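Amino acid ABC superfamily ATP binding cassette transporter, binding protein (Streptococcus pneumoniae, PDB 4H5G) binds L-arginine in the cleft of a type II periplasmic-binding-protein fold and probably hands amino acids to a membrane ABC importer. Local coordinates at residues 2-7 with 209-214; 23-28 with 230-235; 65-70 with 201-206; 103-108 with 167-172. One frame throughout, in Å; residues are numbered along the deposited sequence.

Contact 1 of 4, residues 2-7 with 209-214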
loop_
_atom_site.group_PDB
_atom_site.type_symbol
_atom_site.label_atom_id
_atom_site.label_comp_id
_atom_site.label_asym_id
_atom_site.label_seq_id
_atom_site.Cartn_x
_atom_site.Cartn_y
_atom_site.Cartn_z
ATOM N N GLN A 2 -28.144 -7.167 -5.701
ATOM C CA GLN A 2 -27.887 -5.959 -4.926
ATOM C C GLN A 2 -27.199 -6.297 -3.612
ATOM O O GLN A 2 -26.594 -5.432 -2.980
ATOM C CB GLN A 2 -29.189 -5.192 -4.664
ATOM C CG GLN A 2 -30.452 -6.053 -4.653
ATOM C CD GLN A 2 -31.129 -6.130 -6.015
ATOM O OE1 GLN A 2 -32.351 -6.248 -6.109
ATOM N NE2 GLN A 2 -30.335 -6.062 -7.078
ATOM N N SER A 3 -27.292 -7.560 -3.206
ATOM C CA SER A 3 -26.713 -8.002 -1.939
ATOM C C SER A 3 -25.277 -8.486 -2.104
ATOM O O SER A 3 -25.041 -9.622 -2.528
ATOM C CB SER A 3 -27.568 -9.115 -1.328
ATOM O OG SER A 3 -26.950 -9.623 -0.159
ATOM N N ALA A 4 -24.322 -7.630 -1.760
ATOM C CA ALA A 4 -22.912 -7.977 -1.880
ATOM C C ALA A 4 -22.578 -9.206 -1.028
ATOM O O ALA A 4 -21.921 -10.128 -1.506
ATOM C CB ALA A 4 -22.026 -6.788 -1.508
ATOM N N VAL A 5 -23.028 -9.231 0.226
ATOM C CA VAL A 5 -22.694 -10.375 1.098
ATOM C C VAL A 5 -23.239 -11.702 0.543
ATOM O O VAL A 5 -22.502 -12.688 0.460
ATOM C CB VAL A 5 -23.110 -10.144 2.579
ATOM C CG1 VAL A 5 -23.008 -11.436 3.389
ATOM C CG2 VAL A 5 -22.236 -9.046 3.220
ATOM N N GLU A 6 -24.508 -11.724 0.139
ATOM C CA GLU A 6 -25.095 -12.954 -0.408
ATOM C C GLU A 6 -24.409 -13.372 -1.710
ATOM O O GLU A 6 -24.240 -14.569 -1.981
ATOM C CB GLU A 6 -26.603 -12.790 -0.651
ATOM C CG GLU A 6 -27.423 -12.525 0.597
ATOM C CD GLU A 6 -28.148 -13.761 1.115
ATOM O OE1 GLU A 6 -27.794 -14.888 0.702
ATOM O OE2 GLU A 6 -29.083 -13.597 1.932
ATOM N N ALA A 7 -24.032 -12.389 -2.526
ATOM C CA ALA A 7 -23.393 -12.678 -3.818
ATOM C C ALA A 7 -22.017 -13.294 -3.588
ATOM O O ALA A 7 -21.619 -14.230 -4.282
ATOM C CB ALA A 7 -23.284 -11.424 -4.664
ATOM N N ASP A 209 -23.021 -1.236 1.702
ATOM C CA ASP A 209 -23.052 -1.086 3.166
ATOM C C ASP A 209 -23.040 -2.394 3.936
ATOM O O ASP A 209 -22.446 -2.477 5.018
ATOM C CB ASP A 209 -24.264 -0.258 3.609
ATOM C CG ASP A 209 -24.165 1.205 3.189
ATOM O OD1 ASP A 209 -23.093 1.622 2.713
ATOM O OD2 ASP A 209 -25.165 1.936 3.348
ATOM N N ASP A 210 -23.691 -3.418 3.393
ATOM C CA ASP A 210 -23.710 -4.709 4.075
ATOM C C ASP A 210 -22.303 -5.313 4.169
ATOM O O ASP A 210 -21.874 -5.777 5.235
ATOM C CB ASP A 210 -24.696 -5.682 3.402
ATOM C CG ASP A 210 -24.354 -5.966 1.944
ATOM O OD1 ASP A 210 -23.837 -5.060 1.247
ATOM O OD2 ASP A 210 -24.610 -7.104 1.496
ATOM N N LEU A 211 -21.567 -5.285 3.064
ATOM C CA LEU A 211 -20.193 -5.800 3.076
ATOM C C LEU A 211 -19.281 -4.893 3.897
ATOM O O LEU A 211 -18.421 -5.371 4.635
ATOM C CB LEU A 211 -19.675 -5.957 1.634
ATOM C CG LEU A 211 -18.234 -6.438 1.454
ATOM C CD1 LEU A 211 -18.030 -7.804 2.113
ATOM C CD2 LEU A 211 -17.872 -6.501 -0.033
ATOM N N LYS A 212 -19.479 -3.584 3.799
ATOM C CA LYS A 212 -18.671 -2.648 4.599
ATOM C C LYS A 212 -18.786 -2.935 6.099
ATOM O O LYS A 212 -17.791 -2.861 6.829
ATOM C CB LYS A 212 -19.053 -1.187 4.301
ATOM C CG LYS A 212 -18.292 -0.150 5.178
ATOM C CD LYS A 212 -18.523 1.299 4.716
ATOM C CE LYS A 212 -18.476 2.288 5.901
ATOM N NZ LYS A 212 -17.141 2.328 6.615
ATOM N N GLU A 213 -19.992 -3.278 6.554
ATOM C CA GLU A 213 -20.206 -3.595 7.976
ATOM C C GLU A 213 -19.363 -4.778 8.413
ATOM O O GLU A 213 -18.800 -4.787 9.521
ATOM C CB GLU A 213 -21.694 -3.880 8.275
ATOM C CG GLU A 213 -22.598 -2.648 8.203
ATOM C CD GLU A 213 -23.963 -2.880 8.801
ATOM O OE1 GLU A 213 -24.195 -3.972 9.378
ATOM O OE2 GLU A 213 -24.805 -1.958 8.693
ATOM N N VAL A 214 -19.286 -5.789 7.553
ATOM C CA VAL A 214 -18.498 -6.980 7.875
ATOM C C VAL A 214 -17.014 -6.633 7.879
ATOM O O VAL A 214 -16.271 -7.017 8.785
ATOM C CB VAL A 214 -18.747 -8.122 6.871
ATOM C CG1 VAL A 214 -17.896 -9.346 7.226
ATOM C CG2 VAL A 214 -20.223 -8.483 6.845
HETATM O O HOH W 1 -24.865 -4.781 -1.179
HETATM O O HOH W 2 -26.702 -8.354 2.306
#
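D210 reaches across to the first turn of helix 4-11, where its carboxylate receives the backbone N-H of V5. The bond from V5 N to D210 OD2 is 2.9 Å long and nearly straight at 172°, and the donor arrives from above the carboxylate plane. A chi1 of 60° sets D210 CG between its own backbone N and carbonyl carbon. Through the OD2 bond the acidic group meets the N-terminal end of the short helix, whose dipole would be expected to favour its negative charge. S3 is the N-cap of that helix, with E6 N donating to S3 OG at 3.2 Å, so side chains from both segments take up N-H groups of its first turn. Beside this close grip on V5 N lie carbon contacts. A4 CB rests 4.0 Å from L211 CB, and V5 CG2 touches CG2 of V214; V5 CG2 also passes 3.5 Å from D210 OD2, the two side chains running antiparallel. By S3 and Q2, in contrast, the segments meet through water. One water joins Q2 O, A4 N and D210 OD1, and a second joins S3 OG to D210 OD2. Beyond the contact, V5, L211 and V214 all pack on L52 of helix 40-52, and L211 also touches L204 of strand 203-205.

Contact 2 of 4, residues 23-28 with 230-235; sequences APFEFQ and SYLEKA. With ACT (acetate ion), chain F.
P24 and A235 bring their CA atoms within 5.5 Å of each other, at the point where the turn that follows the cis peptide bond between A23 and P24 meets the last turn of helix 227-235. The contact is made mostly by carbon, with two carbonyl oxygens set against carbon atoms. The proline ring presents two atoms to the helix: P24 CB lies 3.9 Å from A235 CB, and P24 CG lies 3.7 Å from L232 CD2, the two side chains crossing obliquely. The same L232 methyl comes 4.3 Å from F25 CE1, so one leucine branch serves both the proline and the aromatic ring. A235 CB also sits 3.6 Å from P24 O. F27 closes the other end of the patch. Its CG lies between the backbone N and the carbonyl carbon (chi1 58°), and the far end of its ring points at the helix, with F27 CZ 3.6 Å from A235 O and F27 CE1 4.1 Å from A235 CB. A23 CB covers one face of that ring, toward its rim. Helix 40-52 and helix 172-181 contribute A40 and P173 around L232 and P24. F25 and E26 both face Y22 in a classic beta bulge. E26 turns away from the helix, and its OE2 accepts a hydrogen bond from NH1 of the bound arginine, making this packed, bulged turn part of the wall of the ligand-binding cleft.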
loop_
_atom_site.group_PDB
_atom_site.type_symbol
_atom_site.label_atom_id
_atom_site.label_comp_id
_atom_site.label_asym_id
_atom_site.label_seq_id
_atom_site.Cartn_x
_atom_site.Cartn_y
_atom_site.Cartn_z
ATOM N N ALA A 23 6.067 -4.465 0.325
ATOM C CA ALA A 23 6.324 -5.045 1.647
ATOM C C ALA A 23 6.444 -3.925 2.680
ATOM O O ALA A 23 7.163 -2.953 2.456
ATOM C CB ALA A 23 7.605 -5.855 1.616
ATOM N N PRO A 24 5.817 -4.079 3.857
ATOM C CA PRO A 24 5.184 -5.276 4.427
ATOM C C PRO A 24 3.683 -5.421 4.192
ATOM O O PRO A 24 3.088 -6.346 4.747
ATOM C CB PRO A 24 5.435 -5.091 5.931
ATOM C CG PRO A 24 5.303 -3.610 6.091
ATOM C CD PRO A 24 5.950 -3.010 4.866
ATOM N N PHE A 25 3.080 -4.541 3.397
ATOM C CA PHE A 25 1.633 -4.598 3.164
ATOM C C PHE A 25 1.246 -5.779 2.276
ATOM O O PHE A 25 0.387 -6.583 2.624
ATOM C CB PHE A 25 1.140 -3.294 2.524
ATOM C CG PHE A 25 1.203 -2.102 3.443
ATOM C CD1 PHE A 25 0.230 -1.909 4.411
ATOM C CD2 PHE A 25 2.219 -1.173 3.331
ATOM C CE1 PHE A 25 0.283 -0.817 5.256
ATOM C CE2 PHE A 25 2.270 -0.080 4.167
ATOM C CZ PHE A 25 1.300 0.099 5.128
ATOM N N GLU A 26 1.873 -5.853 1.109
ATOM C CA GLU A 26 1.718 -7.012 0.217
ATOM C C GLU A 26 2.950 -7.151 -0.665
ATOM O O GLU A 26 3.491 -6.158 -1.167
ATOM C CB GLU A 26 0.465 -6.896 -0.658
ATOM C CG GLU A 26 0.316 -5.572 -1.391
ATOM C CD GLU A 26 -0.469 -4.566 -0.577
ATOM O OE1 GLU A 26 -1.363 -5.001 0.186
ATOM O OE2 GLU A 26 -0.203 -3.349 -0.688
ATOM N N PHE A 27 3.383 -8.395 -0.865
ATOM C CA PHE A 27 4.575 -8.674 -1.646
ATOM C C PHE A 27 4.654 -10.151 -1.974
ATOM O O PHE A 27 3.818 -10.931 -1.528
ATOM C CB PHE A 27 5.856 -8.210 -0.921
ATOM C CG PHE A 27 6.074 -8.826 0.446
ATOM C CD1 PHE A 27 5.324 -8.421 1.531
ATOM C CD2 PHE A 27 7.069 -9.773 0.652
ATOM C CE1 PHE A 27 5.543 -8.955 2.798
ATOM C CE2 PHE A 27 7.294 -10.318 1.918
ATOM C CZ PHE A 27 6.533 -9.908 2.990
ATOM N N GLN A 28 5.656 -10.525 -2.756
ATOM C CA GLN A 28 5.830 -11.918 -3.146
ATOM C C GLN A 28 6.884 -12.570 -2.289
ATOM O O GLN A 28 7.954 -12.002 -2.078
ATOM C CB GLN A 28 6.260 -12.004 -4.608
ATOM C CG GLN A 28 5.364 -11.218 -5.529
ATOM C CD GLN A 28 4.524 -12.102 -6.406
ATOM O OE1 GLN A 28 3.835 -13.002 -5.923
ATOM N NE2 GLN A 28 4.587 -11.866 -7.710
ATOM N N SER A 230 0.732 -6.530 14.607
ATOM C CA SER A 230 1.415 -7.827 14.684
ATOM C C SER A 230 1.643 -8.449 13.299
ATOM O O SER A 230 2.689 -9.063 13.043
ATOM C CB SER A 230 0.652 -8.788 15.597
ATOM O OG SER A 230 0.722 -8.366 16.948
ATOM N N TYR A 231 0.659 -8.304 12.421
ATOM C CA TYR A 231 0.785 -8.803 11.039
ATOM C C TYR A 231 1.938 -8.119 10.320
ATOM O O TYR A 231 2.677 -8.759 9.574
ATOM C CB TYR A 231 -0.482 -8.495 10.225
ATOM C CG TYR A 231 -1.731 -9.316 10.491
ATOM C CD1 TYR A 231 -1.689 -10.540 11.143
ATOM C CD2 TYR A 231 -2.968 -8.853 10.041
ATOM C CE1 TYR A 231 -2.869 -11.277 11.352
ATOM C CE2 TYR A 231 -4.129 -9.576 10.239
ATOM C CZ TYR A 231 -4.076 -10.777 10.891
ATOM O OH TYR A 231 -5.261 -11.471 11.077
ATOM N N LEU A 232 2.063 -6.807 10.501
ATOM C CA LEU A 232 3.157 -6.063 9.864
ATOM C C LEU A 232 4.509 -6.546 10.372
ATOM O O LEU A 232 5.462 -6.679 9.602
ATOM C CB LEU A 232 3.019 -4.561 10.132
ATOM C CG LEU A 232 1.872 -3.831 9.434
ATOM C CD1 LEU A 232 1.665 -2.476 10.094
ATOM C CD2 LEU A 232 2.153 -3.647 7.944
ATOM N N GLU A 233 4.599 -6.796 11.674
ATOM C CA GLU A 233 5.876 -7.237 12.231
ATOM C C GLU A 233 6.255 -8.632 11.748
ATOM O O GLU A 233 7.431 -8.926 11.506
ATOM C CB GLU A 233 5.860 -7.134 13.765
ATOM C CG GLU A 233 5.634 -5.708 14.216
ATOM C CD GLU A 233 5.583 -5.555 15.719
ATOM O OE1 GLU A 233 5.744 -6.566 16.431
ATOM O OE2 GLU A 233 5.375 -4.409 16.178
ATOM N N LYS A 234 5.264 -9.501 11.588
ATOM C CA LYS A 234 5.525 -10.853 11.081
ATOM C C LYS A 234 5.976 -10.809 9.636
ATOM O O LYS A 234 6.872 -11.556 9.221
ATOM C CB LYS A 234 4.260 -11.702 11.144
ATOM C CG LYS A 234 3.689 -11.881 12.523
ATOM C CD LYS A 234 4.247 -13.094 13.219
ATOM C CE LYS A 234 3.375 -13.454 14.406
ATOM N NZ LYS A 234 1.990 -13.766 13.960
ATOM N N ALA A 235 5.325 -9.950 8.860
ATOM C CA ALA A 235 5.657 -9.808 7.439
ATOM C C ALA A 235 7.105 -9.384 7.265
ATOM O O ALA A 235 7.783 -9.803 6.325
ATOM C CB ALA A 235 4.705 -8.798 6.775
HETATM C C ACT F . -0.847 -12.450 15.689
HETATM O O ACT F . -0.385 -12.482 14.526
HETATM O OXT ACT F . -0.024 -12.254 16.612
HETATM C CH3 ACT F . -2.309 -12.642 15.964
#

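Contact 3 of 4, residues 65-70 with 201-206; sequences NVLTSL and AVALRK. With ACT (acetate ion), chain G.
The guanidinium of R205 divides its edge between the backbone carbonyl of L70, near the end of helix 66-71, and an acetate ion probably taken from the crystallisation liquor. R205 NH1 donates to L70 O at 2.9 Å and 160°, with the oxygen close to the guanidinium plane and the nitrogen in the plane of the carbonyl. NH1 also donates to A75 O, just past the helix. R205 NE is bonded to the acetate O at 2.9 Å, and NH2 makes a weak bond to the acetate OXT. The side chain bends at chi3 (-61°), which turns NE away from an extended course. R205 CD passes 3.3 Å from L70 O, so the carbonyl is approached by the aliphatic part as well as the charged end. A positive group here would be favoured by the carbonyl end of the helix dipole. The segments belong to the layered alpha/beta core of the first lobe of a type II periplasmic-binding-protein fold: the axes of 66-70 and 203-205 approach to 9.0 Å at 32°, running roughly the same way, and L204 on the strand's opposite side meets helix 209-225. Between helix and strand the packing is apolar. L70 CD2 touches A203 CB at 3.6 Å and A203 O at 3.5 Å, and L67 CD2 reaches the same alanine methyl at 3.8 Å. F92 of strand 92-94 flanks both leucines.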
loop_
_atom_site.group_PDB
_atom_site.type_symbol
_atom_site.label_atom_id
_atom_site.label_comp_id
_atom_site.label_asym_id
_atom_site.label_seq_id
_atom_site.Cartn_x
_atom_site.Cartn_y
_atom_site.Cartn_z
ATOM N N ASN A 65 -3.983 0.350 -11.433
ATOM C CA ASN A 65 -5.214 -0.273 -11.941
ATOM C C ASN A 65 -6.054 -0.953 -10.864
ATOM O O ASN A 65 -7.103 -1.522 -11.169
ATOM C CB ASN A 65 -4.903 -1.259 -13.079
ATOM C CG ASN A 65 -5.810 -1.059 -14.282
ATOM O OD1 ASN A 65 -6.655 -0.156 -14.293
ATOM N ND2 ASN A 65 -5.626 -1.877 -15.308
ATOM N N VAL A 66 -5.605 -0.887 -9.611
ATOM C CA VAL A 66 -6.306 -1.563 -8.521
ATOM C C VAL A 66 -7.710 -0.985 -8.305
ATOM O O VAL A 66 -8.705 -1.722 -8.290
ATOM C CB VAL A 66 -5.471 -1.529 -7.217
ATOM C CG1 VAL A 66 -6.338 -1.856 -6.006
ATOM C CG2 VAL A 66 -4.281 -2.498 -7.290
ATOM N N LEU A 67 -7.806 0.334 -8.157
ATOM C CA LEU A 67 -9.129 0.937 -7.955
ATOM C C LEU A 67 -10.041 0.790 -9.179
ATOM O O LEU A 67 -11.249 0.559 -9.056
ATOM C CB LEU A 67 -8.988 2.400 -7.520
ATOM C CG LEU A 67 -8.425 2.525 -6.102
ATOM C CD1 LEU A 67 -8.134 3.999 -5.797
ATOM C CD2 LEU A 67 -9.401 1.961 -5.072
ATOM N N THR A 68 -9.483 0.905 -10.379
ATOM C CA THR A 68 -10.274 0.741 -11.599
ATOM C C THR A 68 -10.851 -0.673 -11.692
ATOM O O THR A 68 -11.991 -0.866 -12.106
ATOM C CB THR A 68 -9.434 1.067 -12.859
ATOM O OG1 THR A 68 -9.066 2.455 -12.829
ATOM C CG2 THR A 68 -10.214 0.775 -14.139
ATOM N N SER A 69 -10.057 -1.669 -11.309
ATOM C CA SER A 69 -10.534 -3.055 -11.365
ATOM C C SER A 69 -11.666 -3.291 -10.372
ATOM O O SER A 69 -12.595 -4.044 -10.649
ATOM C CB SER A 69 -9.395 -4.054 -11.129
ATOM O OG SER A 69 -8.914 -3.991 -9.805
ATOM N N LEU A 70 -11.592 -2.641 -9.214
ATOM C CA LEU A 70 -12.691 -2.710 -8.244
ATOM C C LEU A 70 -13.910 -2.045 -8.834
ATOM O O LEU A 70 -15.006 -2.598 -8.827
ATOM C CB LEU A 70 -12.292 -2.010 -6.934
ATOM C CG LEU A 70 -13.405 -1.765 -5.900
ATOM C CD1 LEU A 70 -13.953 -3.087 -5.304
ATOM C CD2 LEU A 70 -12.892 -0.854 -4.769
ATOM N N ALA A 201 -7.199 2.197 4.183
ATOM C CA ALA A 201 -8.495 1.552 4.382
ATOM C C ALA A 201 -8.796 0.612 3.225
ATOM O O ALA A 201 -8.139 0.659 2.195
ATOM C CB ALA A 201 -9.588 2.600 4.533
ATOM N N VAL A 202 -9.787 -0.246 3.407
ATOM C CA VAL A 202 -10.212 -1.175 2.357
ATOM C C VAL A 202 -11.204 -0.421 1.492
ATOM O O VAL A 202 -12.129 0.191 2.023
ATOM C CB VAL A 202 -10.918 -2.387 2.994
ATOM C CG1 VAL A 202 -11.539 -3.280 1.910
ATOM C CG2 VAL A 202 -9.940 -3.189 3.891
ATOM N N ALA A 203 -11.025 -0.459 0.169
ATOM C CA ALA A 203 -11.963 0.205 -0.749
ATOM C C ALA A 203 -13.066 -0.758 -1.205
ATOM O O ALA A 203 -12.810 -1.944 -1.440
ATOM C CB ALA A 203 -11.210 0.767 -1.966
ATOM N N LEU A 204 -14.285 -0.232 -1.316
ATOM C CA LEU A 204 -15.442 -0.974 -1.852
ATOM C C LEU A 204 -16.155 -0.116 -2.874
ATOM O O LEU A 204 -16.039 1.101 -2.849
ATOM C CB LEU A 204 -16.452 -1.282 -0.739
ATOM C CG LEU A 204 -15.952 -1.902 0.558
ATOM C CD1 LEU A 204 -15.577 -0.808 1.591
ATOM C CD2 LEU A 204 -17.004 -2.870 1.131
ATOM N N ARG A 205 -16.938 -0.735 -3.752
ATOM C CA ARG A 205 -17.812 0.069 -4.608
ATOM C C ARG A 205 -18.879 0.738 -3.740
ATOM O O ARG A 205 -19.215 0.242 -2.662
ATOM C CB ARG A 205 -18.452 -0.779 -5.720
ATOM C CG ARG A 205 -17.455 -1.218 -6.811
ATOM C CD ARG A 205 -18.155 -1.964 -7.950
ATOM N NE ARG A 205 -18.799 -3.187 -7.465
ATOM C CZ ARG A 205 -18.173 -4.346 -7.281
ATOM N NH1 ARG A 205 -16.878 -4.452 -7.559
ATOM N NH2 ARG A 205 -18.848 -5.402 -6.831
ATOM N N LYS A 206 -19.405 1.867 -4.198
ATOM C CA LYS A 206 -20.436 2.566 -3.419
ATOM C C LYS A 206 -21.685 1.710 -3.241
ATOM O O LYS A 206 -21.908 0.782 -4.005
ATOM C CB LYS A 206 -20.767 3.922 -4.051
ATOM C CG LYS A 206 -19.618 4.905 -3.914
ATOM C CD LYS A 206 -20.104 6.336 -3.835
ATOM C CE LYS A 206 -18.978 7.280 -3.467
ATOM N NZ LYS A 206 -18.776 7.376 -2.001
HETATM C C ACT G . -21.950 -3.904 -7.080
HETATM O O ACT G . -21.646 -2.691 -6.985
HETATM O OXT ACT G . -22.018 -4.545 -6.006
HETATM C CH3 ACT G . -22.219 -4.554 -8.406
#

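Contact 4 of 4, residues 103-108 with 167-172; sequences ISFLVH and AVHMDE. Unlike the reference sequence in segment 103-108: H108 (reference Arg). With ARG (arginine), chain L.
H169 lies against F105 and I103 of strand 103-108. Its CB stands 3.8 Å from F105 CE1. CG follows, anti to the backbone N at chi1 -150°, and CD2 comes over the centre of the phenylalanine ring, 3.3 Å from F105 CZ. The rings form an offset stack, centroids 4.2 Å apart and planes at 26°. I103 CG2, in one of two conformers, lies over the imidazole face. In the ring plane is a water 2.7 Å from NE2, which donates to I103 O, while ND1 is hydrogen-bonded to P134 O. Backbone bonds pair S104 with M170 and L106 with V168, and on that face M170 CE packs 3.9 Å from L106 CB. At the strand's end D171 OD2 accepts from the amino group of the bound arginine and from Y22 OH. Strand 103-108 is the antiparallel strand of a mixed five-stranded sheet ending at the ligand, as in the second lobe of type II periplasmic binding proteins.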
loop_
_atom_site.group_PDB
_atom_site.type_symbol
_atom_site.label_atom_id
_atom_site.label_comp_id
_atom_site.label_asym_id
_atom_site.label_seq_id
_atom_site.Cartn_x
_atom_site.Cartn_y
_atom_site.Cartn_z
ATOM N N ILE A 103 4.637 9.208 5.506
ATOM C CA ILE A 103 5.178 9.020 4.170
ATOM C C ILE A 103 6.622 9.527 4.173
ATOM O O ILE A 103 6.919 10.574 4.747
ATOM C CB ILE A 103 4.307 9.740 3.130
ATOM C CG1 ILE A 103 2.854 9.276 3.305
ATOM C CG2 ILE A 103 4.839 9.494 1.726
ATOM C CD1 ILE A 103 1.849 9.921 2.402
ATOM N N SER A 104 7.510 8.755 3.553
ATOM C CA SER A 104 8.946 8.978 3.660
ATOM C C SER A 104 9.654 8.887 2.329
ATOM O O SER A 104 9.088 8.423 1.336
ATOM C CB SER A 104 9.556 7.921 4.583
ATOM O OG SER A 104 8.919 7.901 5.836
ATOM N N PHE A 105 10.921 9.295 2.323
ATOM C CA PHE A 105 11.766 9.100 1.153
ATOM C C PHE A 105 12.797 8.029 1.473
ATOM O O PHE A 105 13.422 8.060 2.534
ATOM C CB PHE A 105 12.507 10.396 0.798
ATOM C CG PHE A 105 11.622 11.476 0.252
ATOM C CD1 PHE A 105 11.311 11.511 -1.091
ATOM C CD2 PHE A 105 11.123 12.471 1.071
ATOM C CE1 PHE A 105 10.506 12.514 -1.600
ATOM C CE2 PHE A 105 10.309 13.472 0.564
ATOM C CZ PHE A 105 10.007 13.492 -0.771
ATOM N N LEU A 106 12.963 7.081 0.561
ATOM C CA LEU A 106 14.049 6.112 0.638
ATOM C C LEU A 106 15.214 6.678 -0.168
ATOM O O LEU A 106 15.029 7.115 -1.311
ATOM C CB LEU A 106 13.590 4.774 0.040
ATOM C CG LEU A 106 14.581 3.610 0.137
ATOM C CD1 LEU A 106 14.738 3.130 1.586
ATOM C CD2 LEU A 106 14.127 2.441 -0.770
ATOM N N VAL A 107 16.408 6.693 0.435
ATOM C CA VAL A 107 17.613 7.217 -0.208
ATOM C C VAL A 107 18.799 6.280 0.041
ATOM O O VAL A 107 18.691 5.302 0.776
ATOM C CB VAL A 107 17.986 8.628 0.332
ATOM C CG1 VAL A 107 16.908 9.665 -0.015
ATOM C CG2 VAL A 107 18.247 8.584 1.864
ATOM N N HIS A 108 19.930 6.591 -0.575
ATOM C CA HIS A 108 21.173 5.895 -0.256
ATOM C C HIS A 108 21.616 6.297 1.142
ATOM O O HIS A 108 21.476 7.463 1.532
ATOM C CB HIS A 108 22.262 6.247 -1.268
ATOM C CG HIS A 108 22.062 5.619 -2.610
ATOM N ND1 HIS A 108 22.486 4.340 -2.904
ATOM C CD2 HIS A 108 21.476 6.090 -3.736
ATOM C CE1 HIS A 108 22.175 4.055 -4.157
ATOM N NE2 HIS A 108 21.557 5.099 -4.684
ATOM N N ALA A 167 16.003 9.631 -4.710
ATOM C CA ALA A 167 15.086 9.492 -3.587
ATOM C C ALA A 167 13.760 8.965 -4.101
ATOM O O ALA A 167 13.280 9.425 -5.128
ATOM C CB ALA A 167 14.882 10.827 -2.909
ATOM N N VAL A 168 13.179 8.004 -3.387
ATOM C CA VAL A 168 11.883 7.456 -3.780
ATOM C C VAL A 168 10.867 7.729 -2.680
ATOM O O VAL A 168 11.079 7.346 -1.530
ATOM C CB VAL A 168 11.956 5.938 -4.006
ATOM C CG1 VAL A 168 10.601 5.427 -4.529
ATOM C CG2 VAL A 168 13.060 5.582 -4.996
ATOM N N HIS A 169 9.761 8.387 -3.031
ATOM C CA HIS A 169 8.708 8.700 -2.057
ATOM C C HIS A 169 7.773 7.502 -1.915
ATOM O O HIS A 169 7.323 6.944 -2.917
ATOM C CB HIS A 169 7.901 9.917 -2.535
ATOM C CG HIS A 169 7.327 10.749 -1.432
ATOM N ND1 HIS A 169 6.125 11.412 -1.551
ATOM C CD2 HIS A 169 7.802 11.050 -0.198
ATOM C CE1 HIS A 169 5.878 12.078 -0.434
ATOM N NE2 HIS A 169 6.885 11.883 0.401
ATOM N N MET A 170 7.466 7.107 -0.675
ATOM C CA MET A 170 6.636 5.916 -0.439
ATOM C C MET A 170 6.107 5.891 0.987
ATOM O O MET A 170 6.572 6.638 1.834
ATOM C CB MET A 170 7.452 4.642 -0.708
ATOM C CG MET A 170 8.606 4.460 0.286
ATOM S SD MET A 170 9.615 3.000 -0.059
ATOM C CE MET A 170 10.356 3.438 -1.623
ATOM N N ASP A 171 5.141 5.023 1.264
ATOM C CA ASP A 171 4.663 4.882 2.641
ATOM C C ASP A 171 5.810 4.470 3.557
ATOM O O ASP A 171 6.621 3.633 3.190
ATOM C CB ASP A 171 3.511 3.873 2.715
ATOM C CG ASP A 171 2.218 4.449 2.167
ATOM O OD1 ASP A 171 1.543 5.175 2.922
ATOM O OD2 ASP A 171 1.902 4.215 0.979
ATOM N N GLU A 172 5.888 5.075 4.740
ATOM C CA GLU A 172 7.021 4.817 5.649
ATOM C C GLU A 172 7.342 3.331 5.962
ATOM O O GLU A 172 8.516 2.943 5.944
ATOM C CB GLU A 172 6.896 5.633 6.952
ATOM C CG GLU A 172 7.955 5.249 7.985
ATOM C CD GLU A 172 8.115 6.275 9.086
ATOM O OE1 GLU A 172 7.375 6.197 10.087
ATOM O OE2 GLU A 172 8.990 7.157 8.955
HETATM N N ARG L . -0.765 4.761 0.118
HETATM C CA ARG L . -0.516 5.211 -1.259
HETATM C C ARG L . -1.814 5.428 -2.006
HETATM O O ARG L . -2.885 4.935 -1.618
HETATM C CB ARG L . 0.362 4.207 -2.019
HETATM C CG ARG L . -0.122 2.761 -1.960
HETATM C CD ARG L . 0.675 1.863 -2.919
HETATM N NE ARG L . 0.335 0.444 -2.742
HETATM C CZ ARG L . 0.901 -0.564 -3.400
HETATM N NH1 ARG L . 0.525 -1.818 -3.156
HETATM N NH2 ARG L . 1.845 -0.313 -4.300
HETATM O OXT ARG L . -1.820 6.118 -3.029
HETATM O O HOH W 3 7.344 12.642 2.989
HETATM O O HOH W 4 10.109 8.909 7.722
#

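In the fold
Contact 1 is a surface contact; contacts 2, 3 and 4 are buried. Contacts 1 and 3 touch, L211 and K212 packing on L204, and strand 203-205 and helix 209-225 follow one another in the chain. Contact 2 takes the next helix, 227-235, and lies about 21 Å from contact 3 between centres. These three belong to one lobe, contact 4 to the other, about 37 Å from contact 1 between centres. Their chemistry follows their place: a carboxylate with waters at the rim, a guanidinium on a helix-end carbonyl in contact 3, carbon packing in contact 2, and paired strand backbones in contact 4. E26 of contact 2 and D171 of contact 4 both bind the arginine.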